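Local coordinates for protein sulfotransferase (Alicyclobacillus acidocaldarius subsp. acidocaldarius, PDB 3RNL) that binds a magnesium ion and probably acts as a sulfotransferase, transferring sulfo groups, at residues P9-V14 / P32-P37; C202-F205 / S209-F212. One frame throughout, in Å; residues are numbered along the deposited sequence.

Interaction 1 (P9-V14 / P32-P37); sequences PNFFIV and PDIYIP. With MG (magnesium ion), chain B.
Phe11 reaches from strand 11-13 to Ile34 and Ile36 of strand 34-35 and its continuation, two parts of the parallel sheet in a P-loop NTPase-like alpha/beta fold. The strands are not neighbours: strand 85-89 lies between them, Asn10 and Phe11 bond to its Val86 through their backbones, and no hydrogen bond joins 9-14 directly to 32-37. What remains is a beta-alpha-beta crossover, with helix 21-29 as its connection, that skips one strand and closes through side chains alone. The path along Phe11 bears this out. Its CB meets nothing of 32-37, and a chi1 of 77°, which sets CG over the backbone, flanked by both N and C, turns the ring toward the far strand. Next out, CD2 has the amide oxygen OD1 of Asn10 in the ring plane at 3.7 Å. CE2 then comes within 4.0 Å of Ile34 CG2, and CZ, the tip, within 3.8 Å of the same methyl, which sits at the ring edge near its plane. CZ also meets Ile36 CG1 at 3.9 Å, but obliquely. The phenylalanine side chain crosses both isoleucines at about a right angle, and the single atom CZ touches each of them. Ile13 adds a smaller touch, its CD1 lying 4.2 Å from Ile36 CD1. Among the residues packed around this buried apolar cluster are Ala85, against Phe11 and Ile34, Ala89, against Ile13, and Leu28, against Ile34. Ile34 also has a polar task: its side chain packs inward while its carbonyl oxygen O binds the magnesium ion at 2.4 Å. Ser29 O and His31 O, with three waters, supply the other ligands, making six oxygens in all. Water 1, one of those three, also donates to Pro32 O at 3.0 Å.

Interaction 2 (C202-F205 / S209-F212); sequences CCAF and STDF
The Phe212 ring meets the sulfur of Cys203 obliquely, in a sulfur-aromatic contact that ties the last turn of helix 195-206 to the loop folding back after it. SG lies 5.2 Å from the centroid of the Phe212 ring and 63° off its normal. The nearest ring atom is CD2, 4.1 Å from Cys203 SG. With CG anti to the backbone N (chi1 166°), Phe212 carries its ring back toward the helix, where it also meets the imidazole of His31 and touches Gln30. The loop backbone itself comes close as well: Cys203 CB packs 3.6 Å from Ser209 O. That carbonyl accepts a hydrogen bond from His31 NE2, while His31 ND1 bonds to Asp33 N, so both imidazole nitrogens are engaged, which should hold the ring in its orientation. Since His31 O is a magnesium ligand, the loop is a second-shell neighbour of the metal site. Farther out, where the contact is exposed, Thr210 CG2 lies 3.8 Å from Ala204 N and 3.9 Å from Ala204 CB, a methyl laid against the helix. No hydrogen bond crosses between the segments. The loop is instead shaped from within by an ST turn, in which Asp211 N donates to Ser209 OG at 3.0 Å and 164°.

Overall arrangement
Interaction 1 is a core contact, with all four touching residues buried; interaction 2 lies at the surface, with Cys203 alone buried among its five. The first relates two strands of the sheet, the second a helix end and the loop that follows it, so they share no element. Neither has a hydrogen bond between its segments, but the chemistry differs: purely aliphatic and aromatic packing in 9-14 / 32-37, against sulfur-aromatic, methyl and backbone contacts in 202-205 / 209-212. Their centres are 13 Å apart and their nearest atoms about 4 Å, without touching. His31, outside both pairs, bridges the gap beside the magnesium site.

Interaction 1 (P9-V14 / P32-P37)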
loop_
_atom_site.group_PDB
_atom_site.type_symbol
_atom_site.label_atom_id
_atom_site.label_comp_id
_atom_site.label_asym_id
_atom_site.label_seq_id
_atom_site.Cartn_x
_atom_site.Cartn_y
_atom_site.Cartn_z
ATOM N N PRO A 9 3.760 6.660 -16.153
ATOM C CA PRO A 9 3.305 5.425 -15.500
ATOM C C PRO A 9 1.979 4.935 -16.067
ATOM O O PRO A 9 1.110 5.737 -16.443
ATOM C CB PRO A 9 3.147 5.837 -14.044
ATOM C CG PRO A 9 2.823 7.316 -14.116
ATOM C CD PRO A 9 3.638 7.837 -15.272
ATOM N N ASN A 10 1.901 3.646 -16.334
ATOM C CA ASN A 10 0.620 2.988 -16.568
ATOM C C ASN A 10 0.073 2.037 -15.498
ATOM O O ASN A 10 -0.933 1.363 -15.739
ATOM C CB ASN A 10 0.545 2.418 -17.970
ATOM C CG ASN A 10 1.637 1.422 -18.229
ATOM O OD1 ASN A 10 2.186 0.850 -17.300
ATOM N ND2 ASN A 10 1.966 1.218 -19.499
ATOM N N PHE A 11 0.793 1.882 -14.392
ATOM C CA PHE A 11 0.250 1.138 -13.258
ATOM C C PHE A 11 0.783 1.711 -11.957
ATOM O O PHE A 11 1.805 2.419 -11.951
ATOM C CB PHE A 11 0.490 -0.387 -13.385
ATOM C CG PHE A 11 1.901 -0.845 -13.066
ATOM C CD1 PHE A 11 2.226 -1.315 -11.798
ATOM C CD2 PHE A 11 2.874 -0.880 -14.066
ATOM C CE1 PHE A 11 3.529 -1.769 -11.503
ATOM C CE2 PHE A 11 4.169 -1.333 -13.792
ATOM C CZ PHE A 11 4.498 -1.782 -12.504
ATOM N N PHE A 12 0.066 1.458 -10.866
ATOM C CA PHE A 12 0.491 1.967 -9.570
ATOM C C PHE A 12 0.329 0.880 -8.548
ATOM O O PHE A 12 -0.646 0.137 -8.581
ATOM C CB PHE A 12 -0.379 3.167 -9.159
ATOM C CG PHE A 12 -0.294 4.315 -10.128
ATOM C CD1 PHE A 12 0.717 5.252 -10.017
ATOM C CD2 PHE A 12 -1.223 4.458 -11.140
ATOM C CE1 PHE A 12 0.809 6.298 -10.912
ATOM C CE2 PHE A 12 -1.144 5.520 -12.036
ATOM C CZ PHE A 12 -0.124 6.437 -11.921
ATOM N N ILE A 13 1.295 0.792 -7.641
ATOM C CA ILE A 13 1.184 -0.098 -6.487
ATOM C C ILE A 13 0.792 0.822 -5.343
ATOM O O ILE A 13 1.553 1.712 -4.961
ATOM C CB ILE A 13 2.526 -0.787 -6.202
ATOM C CG1 ILE A 13 2.881 -1.713 -7.377
ATOM C CG2 ILE A 13 2.450 -1.585 -4.895
ATOM C CD1 ILE A 13 4.328 -2.266 -7.323
ATOM N N VAL A 14 -0.443 0.680 -4.875
ATOM C CA VAL A 14 -1.001 1.719 -4.004
ATOM C C VAL A 14 -0.998 1.458 -2.504
ATOM O O VAL A 14 -1.437 2.307 -1.725
ATOM C CB VAL A 14 -2.420 2.110 -4.459
ATOM C CG1 VAL A 14 -2.379 2.581 -5.917
ATOM C CG2 VAL A 14 -3.378 0.920 -4.302
ATOM N N PRO A 32 12.121 -7.763 -17.565
ATOM C CA PRO A 32 12.685 -6.873 -18.593
ATOM C C PRO A 32 11.664 -5.908 -19.222
ATOM O O PRO A 32 12.071 -4.898 -19.794
ATOM C CB PRO A 32 13.236 -7.855 -19.650
ATOM C CG PRO A 32 12.476 -9.133 -19.424
ATOM C CD PRO A 32 12.215 -9.188 -17.935
ATOM N N ASP A 33 10.373 -6.236 -19.142
ATOM C CA ASP A 33 9.299 -5.411 -19.698
ATOM C C ASP A 33 8.617 -4.484 -18.678
ATOM O O ASP A 33 7.583 -3.905 -18.975
ATOM C CB ASP A 33 8.269 -6.275 -20.424
ATOM C CG ASP A 33 7.728 -5.617 -21.684
ATOM O OD1 ASP A 33 8.226 -4.535 -22.088
ATOM O OD2 ASP A 33 6.803 -6.205 -22.279
ATOM N N ILE A 34 9.143 -4.426 -17.457
ATOM C CA ILE A 34 8.553 -3.569 -16.421
ATOM C C ILE A 34 9.585 -2.587 -15.881
ATOM O O ILE A 34 10.700 -2.989 -15.542
ATOM C CB ILE A 34 8.058 -4.421 -15.239
ATOM C CG1 ILE A 34 7.010 -5.430 -15.714
ATOM C CG2 ILE A 34 7.483 -3.532 -14.121
ATOM C CD1 ILE A 34 6.516 -6.355 -14.593
ATOM N N TYR A 35 9.223 -1.309 -15.781
ATOM C CA TYR A 35 10.101 -0.323 -15.149
ATOM C C TYR A 35 9.409 0.315 -13.957
ATOM O O TYR A 35 8.274 0.756 -14.075
ATOM C CB TYR A 35 10.498 0.798 -16.117
ATOM C CG TYR A 35 11.449 1.774 -15.459
ATOM C CD1 TYR A 35 12.818 1.520 -15.444
ATOM C CD2 TYR A 35 10.984 2.918 -14.821
ATOM C CE1 TYR A 35 13.703 2.384 -14.830
ATOM C CE2 TYR A 35 11.873 3.797 -14.202
ATOM C CZ TYR A 35 13.227 3.516 -14.212
ATOM O OH TYR A 35 14.126 4.355 -13.593
ATOM N N ILE A 36 10.043 0.237 -12.796
ATOM C CA ILE A 36 9.651 0.975 -11.599
ATOM C C ILE A 36 10.803 1.851 -11.113
ATOM O O ILE A 36 11.907 1.328 -10.933
ATOM C CB ILE A 36 9.151 0.055 -10.480
ATOM C CG1 ILE A 36 7.968 -0.781 -10.978
ATOM C CG2 ILE A 36 8.733 0.895 -9.274
ATOM C CD1 ILE A 36 7.560 -1.844 -9.988
ATOM N N PRO A 37 10.608 3.173 -11.001
ATOM C CA PRO A 37 11.746 3.998 -10.573
ATOM C C PRO A 37 12.230 3.666 -9.165
ATOM O O PRO A 37 11.478 3.118 -8.373
ATOM C CB PRO A 37 11.190 5.431 -10.613
ATOM C CG PRO A 37 9.722 5.288 -10.540
ATOM C CD PRO A 37 9.383 3.969 -11.198
HETATM MG MG MG B . 12.706 -4.200 -15.434
HETATM O O HOH W 1 13.537 -3.299 -17.659
HETATM O O HOH W 2 14.155 -2.177 -14.712
HETATM O O HOH W 3 14.838 -5.551 -15.725
#

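Interaction 2 (C202-F205 / S209-F212)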
loop_
_atom_site.group_PDB
_atom_site.type_symbol
_atom_site.label_atom_id
_atom_site.label_comp_id
_atom_site.label_asym_id
_atom_site.label_seq_id
_atom_site.Cartn_x
_atom_site.Cartn_y
_atom_site.Cartn_z
ATOM N N CYS A 202 0.756 -11.158 -11.568
ATOM C CA CYS A 202 0.823 -9.709 -11.811
ATOM C C CYS A 202 1.300 -9.421 -13.221
ATOM O O CYS A 202 0.842 -8.479 -13.854
ATOM C CB CYS A 202 1.741 -8.999 -10.815
ATOM S SG CYS A 202 1.106 -8.999 -9.138
ATOM N N CYS A 203 2.231 -10.226 -13.724
ATOM C CA CYS A 203 2.656 -10.061 -15.104
ATOM C C CYS A 203 1.486 -10.225 -16.076
ATOM O O CYS A 203 1.327 -9.441 -17.014
ATOM C CB CYS A 203 3.762 -11.058 -15.451
ATOM S SG CYS A 203 5.307 -10.749 -14.521
ATOM N N ALA A 204 0.683 -11.258 -15.867
ATOM C CA ALA A 204 -0.499 -11.477 -16.708
ATOM C C ALA A 204 -1.447 -10.265 -16.637
ATOM O O ALA A 204 -1.957 -9.783 -17.660
ATOM C CB ALA A 204 -1.216 -12.752 -16.282
ATOM N N PHE A 205 -1.683 -9.785 -15.424
ATOM C CA PHE A 205 -2.521 -8.592 -15.208
ATOM C C PHE A 205 -1.980 -7.375 -15.970
ATOM O O PHE A 205 -2.746 -6.637 -16.621
ATOM C CB PHE A 205 -2.590 -8.304 -13.710
ATOM C CG PHE A 205 -3.320 -7.030 -13.351
ATOM C CD1 PHE A 205 -4.662 -6.867 -13.669
ATOM C CD2 PHE A 205 -2.669 -6.021 -12.654
ATOM C CE1 PHE A 205 -5.345 -5.689 -13.305
ATOM C CE2 PHE A 205 -3.349 -4.844 -12.271
ATOM C CZ PHE A 205 -4.679 -4.684 -12.617
ATOM N N SER A 209 5.080 -10.578 -20.372
ATOM C CA SER A 209 5.324 -12.013 -20.473
ATOM C C SER A 209 5.279 -12.701 -19.117
ATOM O O SER A 209 5.876 -12.233 -18.138
ATOM C CB SER A 209 6.673 -12.299 -21.144
ATOM O OG SER A 209 6.955 -13.693 -21.132
ATOM N N THR A 210 4.576 -13.822 -19.062
ATOM C CA THR A 210 4.554 -14.615 -17.843
ATOM C C THR A 210 5.719 -15.595 -17.792
ATOM O O THR A 210 5.849 -16.344 -16.820
ATOM C CB THR A 210 3.247 -15.411 -17.691
ATOM O OG1 THR A 210 3.036 -16.192 -18.872
ATOM C CG2 THR A 210 2.054 -14.464 -17.460
ATOM N N ASP A 211 6.601 -15.602 -18.787
ATOM C CA ASP A 211 7.664 -16.568 -18.624
ATOM C C ASP A 211 8.769 -15.702 -18.064
ATOM O O ASP A 211 9.645 -15.202 -18.770
ATOM C CB ASP A 211 8.031 -17.060 -20.026
ATOM C CG ASP A 211 9.201 -18.032 -20.037
ATOM O OD1 ASP A 211 9.383 -18.780 -19.056
ATOM O OD2 ASP A 211 9.931 -18.053 -21.051
ATOM N N PHE A 212 8.786 -15.683 -16.739
ATOM C CA PHE A 212 9.709 -14.876 -15.975
ATOM C C PHE A 212 9.799 -15.562 -14.637
ATOM O O PHE A 212 8.773 -15.966 -14.090
ATOM C CB PHE A 212 9.118 -13.466 -15.836
ATOM C CG PHE A 212 9.787 -12.609 -14.790
ATOM C CD1 PHE A 212 11.124 -12.277 -14.901
ATOM C CD2 PHE A 212 9.055 -12.096 -13.722
ATOM C CE1 PHE A 212 11.738 -11.479 -13.942
ATOM C CE2 PHE A 212 9.657 -11.297 -12.763
ATOM C CZ PHE A 212 11.007 -10.992 -12.872
#